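Local structure of probable aminotransferase (Pseudomonas aeruginosa, 5YKR) at residues Q174-A179 with P185-H190; T230-V235 with G399-A404; Y388-H393 with G407-C412. The protein is probably a pyridoxal-phosphate-dependent enzyme of the class-III aminotransferase family, found here as an assembly of two identical subunits. All blocks are in the same frame, centred on the assembly; numbering follows the deposited sequence.

How the interactions relate
All three contacts belong to the class-III aminotransferase part of the chain. Interaction 1 closes before interaction 2 opens, with centres about 15 Å apart and no touch between them. It joins the short sheet of strands 175-177 and 183-185 to the loop that follows. Interactions 2 and 3 alternate along the chain, and their centres lie about 10 Å apart. They touch directly: Ala404 O and Phe390 N, 3.0 Å apart, probably form a hydrogen bond. Strand 385-389, helix 398-402 and helix 407-418 are consecutive here. Helix 398-402 packs on loop 230-235 in interaction 2, while Ala404, just after it, reaches Phe390 of interaction 3. Interactions 1 and 3 both touch the second subunit.

Interaction 1: residues Q174-A179 with P185-H190; sequences QVEFDA and PRAGVH
Gln174 and Arg186 meet through their flat end groups, with the amide and guanidinium planes 80° apart. Arg186 comes side-on with two nitrogens, and both bonds end on one oxygen. Arg186 NE lies 2.9 Å from Gln174 OE1, nearly in line with the amide carbonyl. Arg186 NH2 reaches Gln174 OE1 at 3.0 Å, from above the amide plane. The oxygen itself stays in the guanidinium plane, which fixes the rotation of that group. A bend in the Arg186 chain at chi3 (-43°) turns the group back over the backbone, so that one face lies over Gln174 C and Val175 N. Arg186 NH1 is bridged to Val175 O by a water, and Arg186 NH2 also bonds Asn165.

The backbones add a bond from Arg186 N to Gln174 O of 2.9 Å. Beside it, the Val189 side chain crosses that of Gln174 at about a right angle, with Val189 CG1 3.7 Å from Gln174 CB. At the other end, Glu176 stretches across to the turn. Glu176 OE1 accepts from Ala187 N at 2.9 Å, and the donor lies above the carboxylate plane. His190 O and Ala187 O accept hydrogen bonds from Arg148 NH1 and Asn321 ND2 of the second subunit. These bonds fasten a type II turn, Arg186 to Val189, against the base of an antiparallel beta hairpin made by strands 175-177 and 183-185, at the subunit interface.

Interaction 2: residues T230-V235 with G399-A404; sequences TNVGMV and GEAHHA
Val232 packs against Ala401 and His402 and has the largest buried surface of the contact. The family has the type I fold of pyridoxal-phosphate enzymes. Here the loop between strand 220-225 and helix 241-251 of that fold meets the short helix 398-402 near the C-terminal part of the chain. Ala401 comes second in buried surface. Its CB points toward the loop. Ala401 CB lies 4.0 Å from Val232 CG2 and also 4.0 Å from Val235 CG2, so two valines share one methyl group. The carbonyl of Val232 is pressed close to the same methyl, with Val232 O 3.1 Å from Ala401 CB. This is the closest approach of the contact. The oxygen is buried and has no hydrogen-bond partner in the model.

His402 gives less, and it is exposed. Asn231, the residue before Val232, makes a weak hydrogen bond to O3 of the modified residue LLP at position 286, so the loop borders the cofactor site. Val232 holds CG2 anti to its own nitrogen, which turns this methyl to the start of His402. There it lies near the plane of the ring, at its edge, but its nearest contact is with the backbone: Val232 CG2 is 3.6 Å from His402 N.

Interaction 3: residues Y388-H393 with G407-C412; sequences YLFMTH and GLIEAC
Phe390 meets Ile409 and Glu410 of helix 407-418 with the CZ and CE2 atoms of its ring, which they approach obliquely. This is the tight part, and all three residues are buried. Phe390 CZ is 3.7 Å from Ile409 CG2 and 3.9 Å from Glu410 CG, so the CZ end of the ring rests on two neighbouring side chains. Ile409 has CG2 anti to its backbone nitrogen, which brings that methyl to the ring, and the two side chains slide past each other in opposite directions. Glu410 contributes its aliphatic part, CG. Its carboxylate is turned 57° from the ring plane. Glu410 OE2 forms a salt bridge with Arg405 NE and accepts from Asn406 N. That pairing probably steadies the charge next to the ring. Trp377 meets the Phe390 ring as well, with the planes at about 40°.

The other side is loose. Phe390 is the centre of an inverse gamma turn, where the chain leaves strand 385-389, and the following residues move away from the helix. Thr392 and His393 are exposed, and their side chains stay more than 13 Å from the nearest atoms of residues 407-412. There Thr392 CG2 sits over the centre of the His393 ring, 3.5 Å above its plane. Phe390, just past the middle strand of the antiparallel sheet 378-382, 385-389 and 430-432, is thus set against helix 407-418 in the C-terminal part of the aminotransferase fold.

Interaction 1: residues Q174-A179 with P185-H190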
loop_
_atom_site.group_PDB
_atom_site.type_symbol
_atom_site.label_atom_id
_atom_site.label_comp_id
_atom_site.label_asym_id
_atom_site.label_seq_id
_atom_site.Cartn_x
_atom_site.Cartn_y
_atom_site.Cartn_z
ATOM N N GLN A 174 13.265 -3.331 11.211
ATOM C CA GLN A 174 13.774 -1.996 11.593
ATOM C C GLN A 174 14.687 -2.125 12.830
ATOM O O GLN A 174 14.405 -1.596 13.899
ATOM C CB GLN A 174 12.653 -1.020 11.858
ATOM C CG GLN A 174 11.630 -0.876 10.730
ATOM C CD GLN A 174 12.055 -0.047 9.552
ATOM O OE1 GLN A 174 13.256 0.297 9.408
ATOM N NE2 GLN A 174 11.083 0.322 8.691
ATOM N N VAL A 175 15.826 -2.783 12.607
ATOM C CA VAL A 175 16.808 -3.091 13.644
ATOM C C VAL A 175 18.198 -2.781 13.112
ATOM O O VAL A 175 18.405 -2.713 11.894
ATOM C CB VAL A 175 16.748 -4.544 14.139
ATOM C CG1 VAL A 175 15.465 -4.792 14.928
ATOM C CG2 VAL A 175 16.890 -5.511 12.991
ATOM N N GLU A 176 19.150 -2.625 14.033
ATOM C CA GLU A 176 20.576 -2.466 13.694
ATOM C C GLU A 176 21.400 -3.057 14.821
ATOM O O GLU A 176 20.883 -3.343 15.902
ATOM C CB GLU A 176 20.942 -1.000 13.477
ATOM C CG GLU A 176 20.921 -0.160 14.738
ATOM C CD GLU A 176 21.081 1.321 14.478
ATOM O OE1 GLU A 176 20.608 1.801 13.447
ATOM O OE2 GLU A 176 21.626 2.030 15.388
ATOM N N PHE A 177 22.699 -3.216 14.566
ATOM C CA PHE A 177 23.611 -3.597 15.643
ATOM C C PHE A 177 24.122 -2.321 16.330
ATOM O O PHE A 177 24.575 -1.388 15.663
ATOM C CB PHE A 177 24.777 -4.377 15.140
ATOM C CG PHE A 177 24.481 -5.824 14.799
ATOM C CD1 PHE A 177 23.957 -6.662 15.767
ATOM C CD2 PHE A 177 24.762 -6.364 13.560
ATOM C CE1 PHE A 177 23.679 -7.979 15.491
ATOM C CE2 PHE A 177 24.500 -7.669 13.295
ATOM C CZ PHE A 177 23.962 -8.485 14.261
ATOM N N ASP A 178 24.140 -2.343 17.666
ATOM C CA ASP A 178 24.785 -1.287 18.445
ATOM C C ASP A 178 26.292 -1.599 18.572
ATOM O O ASP A 178 26.787 -2.560 18.009
ATOM C CB ASP A 178 24.060 -1.057 19.780
ATOM C CG ASP A 178 24.296 -2.144 20.796
ATOM O OD1 ASP A 178 25.124 -3.047 20.561
ATOM O OD2 ASP A 178 23.634 -2.045 21.864
ATOM N N ALA A 179 26.999 -0.777 19.320
ATOM C CA ALA A 179 28.451 -0.907 19.481
ATOM C C ALA A 179 28.873 -2.224 20.130
ATOM O O ALA A 179 30.044 -2.659 19.983
ATOM C CB ALA A 179 28.968 0.276 20.303
ATOM N N PRO A 185 16.626 -1.280 18.102
ATOM C CA PRO A 185 15.824 -0.602 17.076
ATOM C C PRO A 185 16.724 0.266 16.163
ATOM O O PRO A 185 17.698 0.863 16.603
ATOM C CB PRO A 185 14.883 0.252 17.885
ATOM C CG PRO A 185 14.690 -0.543 19.124
ATOM C CD PRO A 185 16.078 -1.049 19.431
ATOM N N ARG A 186 16.393 0.307 14.872
ATOM C CA ARG A 186 17.158 1.113 13.899
ATOM C C ARG A 186 17.107 2.577 14.334
ATOM O O ARG A 186 16.051 3.041 14.805
ATOM C CB ARG A 186 16.531 0.949 12.477
ATOM C CG ARG A 186 17.543 1.239 11.424
ATOM C CD ARG A 186 17.074 1.279 10.051
ATOM N NE ARG A 186 16.138 0.279 9.567
ATOM C CZ ARG A 186 16.400 -0.661 8.673
ATOM N NH1 ARG A 186 17.633 -1.062 8.461
ATOM N NH2 ARG A 186 15.383 -1.226 8.000
ATOM N N ALA A 187 18.209 3.301 14.128
ATOM C CA ALA A 187 18.267 4.684 14.532
ATOM C C ALA A 187 17.145 5.474 13.859
ATOM O O ALA A 187 16.946 5.414 12.659
ATOM C CB ALA A 187 19.605 5.288 14.162
ATOM N N GLY A 188 16.443 6.234 14.678
ATOM C CA GLY A 188 15.340 7.043 14.194
ATOM C C GLY A 188 14.057 6.305 13.868
ATOM O O GLY A 188 13.108 6.946 13.397
ATOM N N VAL A 189 14.000 5.001 14.133
ATOM C CA VAL A 189 12.782 4.244 13.879
ATOM C C VAL A 189 12.280 3.668 15.204
ATOM O O VAL A 189 12.855 2.728 15.781
ATOM C CB VAL A 189 13.011 3.108 12.872
ATOM C CG1 VAL A 189 11.665 2.435 12.561
ATOM C CG2 VAL A 189 13.698 3.619 11.579
ATOM N N HIS A 190 11.220 4.273 15.707
ATOM C CA HIS A 190 10.651 3.877 16.993
ATOM C C HIS A 190 10.283 2.373 16.949
ATOM O O HIS A 190 9.812 1.864 15.923
ATOM C CB HIS A 190 9.379 4.686 17.233
ATOM C CG HIS A 190 8.850 4.628 18.623
ATOM N ND1 HIS A 190 8.072 3.593 19.072
ATOM C CD2 HIS A 190 8.955 5.512 19.652
ATOM C CE1 HIS A 190 7.695 3.848 20.321
ATOM N NE2 HIS A 190 8.233 5.003 20.701
HETATM O O HOH W 1 12.298 -0.087 15.225
HETATM O O HOH W 2 20.021 -1.490 10.115
#

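Interaction 2: residues T230-V235 with G399-A404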
loop_
_atom_site.group_PDB
_atom_site.type_symbol
_atom_site.label_atom_id
_atom_site.label_comp_id
_atom_site.label_asym_id
_atom_site.label_seq_id
_atom_site.Cartn_x
_atom_site.Cartn_y
_atom_site.Cartn_z
ATOM N N THR A 230 21.375 -2.600 -1.561
ATOM C CA THR A 230 21.340 -1.323 -2.276
ATOM C C THR A 230 20.900 -0.154 -1.450
ATOM O O THR A 230 20.836 0.962 -1.952
ATOM C CB THR A 230 20.414 -1.386 -3.509
ATOM O OG1 THR A 230 19.061 -1.545 -3.081
ATOM C CG2 THR A 230 20.831 -2.525 -4.450
ATOM N N ASN A 231 20.637 -0.375 -0.165
ATOM C CA ASN A 231 20.057 0.661 0.677
ATOM C C ASN A 231 20.967 1.122 1.813
ATOM O O ASN A 231 20.493 1.659 2.814
ATOM C CB ASN A 231 18.679 0.203 1.140
ATOM C CG ASN A 231 17.656 0.138 0.013
ATOM O OD1 ASN A 231 17.016 -0.948 -0.284
ATOM N ND2 ASN A 231 17.427 1.272 -0.553
ATOM N N VAL A 232 22.275 0.938 1.607
ATOM C CA VAL A 232 23.312 1.479 2.502
ATOM C C VAL A 232 24.551 1.748 1.665
ATOM O O VAL A 232 25.661 1.274 1.956
ATOM C CB VAL A 232 23.528 0.531 3.727
ATOM C CG1 VAL A 232 24.023 -0.860 3.298
ATOM C CG2 VAL A 232 24.409 1.185 4.750
ATOM N N GLY A 233 24.344 2.404 0.527
ATOM C CA GLY A 233 25.247 2.156 -0.575
ATOM C C GLY A 233 25.074 0.717 -1.061
ATOM O O GLY A 233 24.138 0.003 -0.638
ATOM N N MET A 234 25.979 0.275 -1.909
ATOM C CA MET A 234 25.887 -1.068 -2.466
ATOM C C MET A 234 26.821 -2.048 -1.807
ATOM O O MET A 234 27.990 -1.782 -1.687
ATOM C CB MET A 234 26.179 -1.032 -3.956
ATOM C CG MET A 234 25.062 -0.407 -4.735
ATOM S SD MET A 234 25.488 -0.273 -6.510
ATOM C CE MET A 234 23.939 0.363 -7.037
ATOM N N VAL A 235 26.285 -3.184 -1.380
ATOM C CA VAL A 235 27.070 -4.252 -0.757
ATOM C C VAL A 235 26.937 -5.502 -1.613
ATOM O O VAL A 235 25.894 -6.207 -1.596
ATOM C CB VAL A 235 26.641 -4.556 0.700
ATOM C CG1 VAL A 235 27.628 -5.561 1.301
ATOM C CG2 VAL A 235 26.518 -3.266 1.522
ATOM N N GLY A 399 27.010 -3.055 7.883
ATOM C CA GLY A 399 27.560 -2.301 8.991
ATOM C C GLY A 399 28.763 -1.454 8.567
ATOM O O GLY A 399 28.898 -0.307 8.995
ATOM N N GLU A 400 29.629 -2.026 7.729
ATOM C CA GLU A 400 30.807 -1.313 7.191
ATOM C C GLU A 400 30.390 -0.154 6.327
ATOM O O GLU A 400 30.889 0.976 6.406
ATOM C CB GLU A 400 31.673 -2.230 6.348
ATOM C CG GLU A 400 32.550 -3.154 7.116
ATOM C CD GLU A 400 33.560 -3.914 6.265
ATOM O OE1 GLU A 400 33.656 -3.703 5.019
ATOM O OE2 GLU A 400 34.259 -4.733 6.878
ATOM N N ALA A 401 29.457 -0.457 5.453
ATOM C CA ALA A 401 28.956 0.524 4.509
ATOM C C ALA A 401 28.375 1.734 5.176
ATOM O O ALA A 401 28.515 2.851 4.703
ATOM C CB ALA A 401 27.952 -0.119 3.586
ATOM N N HIS A 402 27.636 1.500 6.274
ATOM C CA HIS A 402 26.960 2.597 6.984
ATOM C C HIS A 402 27.899 3.732 7.402
ATOM O O HIS A 402 27.513 4.910 7.389
ATOM C CB HIS A 402 26.247 2.040 8.198
ATOM C CG HIS A 402 25.379 3.019 8.914
ATOM N ND1 HIS A 402 24.040 3.188 8.639
ATOM C CD2 HIS A 402 25.660 3.822 9.955
ATOM C CE1 HIS A 402 23.538 4.083 9.472
ATOM N NE2 HIS A 402 24.510 4.503 10.262
ATOM N N HIS A 403 29.136 3.383 7.736
ATOM C CA HIS A 403 30.129 4.417 8.141
ATOM C C HIS A 403 30.597 5.307 7.012
ATOM O O HIS A 403 31.167 6.409 7.252
ATOM C CB HIS A 403 31.363 3.758 8.718
ATOM C CG HIS A 403 31.092 3.034 9.984
ATOM N ND1 HIS A 403 30.913 3.706 11.177
ATOM C CD2 HIS A 403 31.008 1.713 10.275
ATOM C CE1 HIS A 403 30.686 2.825 12.142
ATOM N NE2 HIS A 403 30.772 1.611 11.629
ATOM N N ALA A 404 30.371 4.861 5.791
ATOM C CA ALA A 404 30.819 5.570 4.568
ATOM C C ALA A 404 29.761 6.462 3.902
ATOM O O ALA A 404 29.810 6.696 2.650
ATOM C CB ALA A 404 31.288 4.519 3.604
#

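Interaction 3: residues Y388-H393 with G407-C412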
loop_
_atom_site.group_PDB
_atom_site.type_symbol
_atom_site.label_atom_id
_atom_site.label_comp_id
_atom_site.label_asym_id
_atom_site.label_seq_id
_atom_site.Cartn_x
_atom_site.Cartn_y
_atom_site.Cartn_z
ATOM N N TYR A 388 28.194 5.296 -5.635
ATOM C CA TYR A 388 29.472 5.414 -4.960
ATOM C C TYR A 388 29.296 5.514 -3.414
ATOM O O TYR A 388 28.188 5.785 -2.890
ATOM C CB TYR A 388 30.314 6.545 -5.512
ATOM C CG TYR A 388 29.614 7.862 -5.651
ATOM C CD1 TYR A 388 29.634 8.815 -4.602
ATOM C CD2 TYR A 388 28.955 8.203 -6.825
ATOM C CE1 TYR A 388 28.972 10.016 -4.731
ATOM C CE2 TYR A 388 28.325 9.432 -6.962
ATOM C CZ TYR A 388 28.377 10.339 -5.929
ATOM O OH TYR A 388 27.759 11.546 -5.991
ATOM N N LEU A 389 30.374 5.211 -2.710
ATOM C CA LEU A 389 30.411 5.189 -1.253
ATOM C C LEU A 389 31.736 5.804 -0.840
ATOM O O LEU A 389 32.763 5.642 -1.537
ATOM C CB LEU A 389 30.367 3.739 -0.736
ATOM C CG LEU A 389 29.096 3.083 -0.232
ATOM C CD1 LEU A 389 29.368 1.628 0.096
ATOM C CD2 LEU A 389 28.439 3.862 0.926
ATOM N N PHE A 390 31.741 6.451 0.335
ATOM C CA PHE A 390 32.931 7.198 0.783
ATOM C C PHE A 390 33.887 6.298 1.584
ATOM O O PHE A 390 34.238 6.597 2.727
ATOM C CB PHE A 390 32.539 8.432 1.599
ATOM C CG PHE A 390 31.446 9.287 1.000
ATOM C CD1 PHE A 390 31.348 9.503 -0.377
ATOM C CD2 PHE A 390 30.532 9.909 1.822
ATOM C CE1 PHE A 390 30.333 10.296 -0.896
ATOM C CE2 PHE A 390 29.530 10.729 1.322
ATOM C CZ PHE A 390 29.425 10.906 -0.042
ATOM N N MET A 391 34.306 5.204 0.960
ATOM C CA MET A 391 35.343 4.347 1.512
ATOM C C MET A 391 36.143 3.736 0.348
ATOM O O MET A 391 35.670 3.650 -0.806
ATOM C CB MET A 391 34.715 3.259 2.398
ATOM C CG MET A 391 33.715 2.338 1.690
ATOM S SD MET A 391 32.784 1.223 2.741
ATOM C CE MET A 391 34.083 0.076 3.250
ATOM N N THR A 392 37.368 3.340 0.647
ATOM C CA THR A 392 38.282 2.936 -0.425
ATOM C C THR A 392 37.878 1.650 -1.184
ATOM O O THR A 392 38.081 1.538 -2.385
ATOM C CB THR A 392 39.716 2.798 0.131
ATOM O OG1 THR A 392 40.140 4.095 0.514
ATOM C CG2 THR A 392 40.643 2.314 -0.890
ATOM N N HIS A 393 37.318 0.702 -0.455
ATOM C CA HIS A 393 37.079 -0.639 -0.960
ATOM C C HIS A 393 35.587 -0.968 -0.795
ATOM O O HIS A 393 34.926 -0.410 0.052
ATOM C CB HIS A 393 37.908 -1.656 -0.173
ATOM C CG HIS A 393 39.397 -1.414 -0.222
ATOM N ND1 HIS A 393 40.157 -1.646 -1.351
ATOM C CD2 HIS A 393 40.255 -0.978 0.727
ATOM C CE1 HIS A 393 41.422 -1.354 -1.098
ATOM N NE2 HIS A 393 41.510 -0.959 0.163
ATOM N N GLY A 407 25.730 12.992 5.643
ATOM C CA GLY A 407 24.620 13.811 5.223
ATOM C C GLY A 407 25.008 15.096 4.503
ATOM O O GLY A 407 24.392 15.496 3.490
ATOM N N LEU A 408 26.025 15.759 5.033
ATOM C CA LEU A 408 26.441 17.043 4.516
ATOM C C LEU A 408 27.095 16.930 3.124
ATOM O O LEU A 408 26.741 17.681 2.208
ATOM C CB LEU A 408 27.384 17.748 5.486
ATOM C CG LEU A 408 27.997 19.053 4.967
ATOM C CD1 LEU A 408 26.949 20.090 4.626
ATOM C CD2 LEU A 408 28.979 19.658 5.948
ATOM N N ILE A 409 28.020 15.986 2.967
ATOM C CA ILE A 409 28.684 15.804 1.678
ATOM C C ILE A 409 27.632 15.380 0.645
ATOM O O ILE A 409 27.573 15.929 -0.469
ATOM C CB ILE A 409 29.831 14.787 1.742
ATOM C CG1 ILE A 409 30.954 15.311 2.659
ATOM C CG2 ILE A 409 30.317 14.466 0.340
ATOM C CD1 ILE A 409 31.952 14.228 3.059
ATOM N N GLU A 410 26.776 14.429 1.029
ATOM C CA GLU A 410 25.706 13.989 0.137
ATOM C C GLU A 410 24.777 15.115 -0.314
ATOM O O GLU A 410 24.506 15.277 -1.505
ATOM C CB GLU A 410 24.927 12.861 0.786
ATOM C CG GLU A 410 25.738 11.588 0.916
ATOM C CD GLU A 410 25.074 10.516 1.780
ATOM O OE1 GLU A 410 23.834 10.447 1.842
ATOM O OE2 GLU A 410 25.839 9.689 2.329
ATOM N N ALA A 411 24.337 15.945 0.632
ATOM C CA ALA A 411 23.472 17.060 0.297
ATOM C C ALA A 411 24.163 18.049 -0.641
ATOM O O ALA A 411 23.567 18.529 -1.590
ATOM C CB ALA A 411 22.978 17.751 1.555
ATOM N N CYS A 412 25.425 18.353 -0.361
ATOM C CA CYS A 412 26.155 19.268 -1.208
ATOM C C CYS A 412 26.311 18.788 -2.647
ATOM O O CYS A 412 26.058 19.548 -3.568
ATOM C CB CYS A 412 27.502 19.563 -0.591
ATOM S SG CYS A 412 28.441 20.877 -1.405
#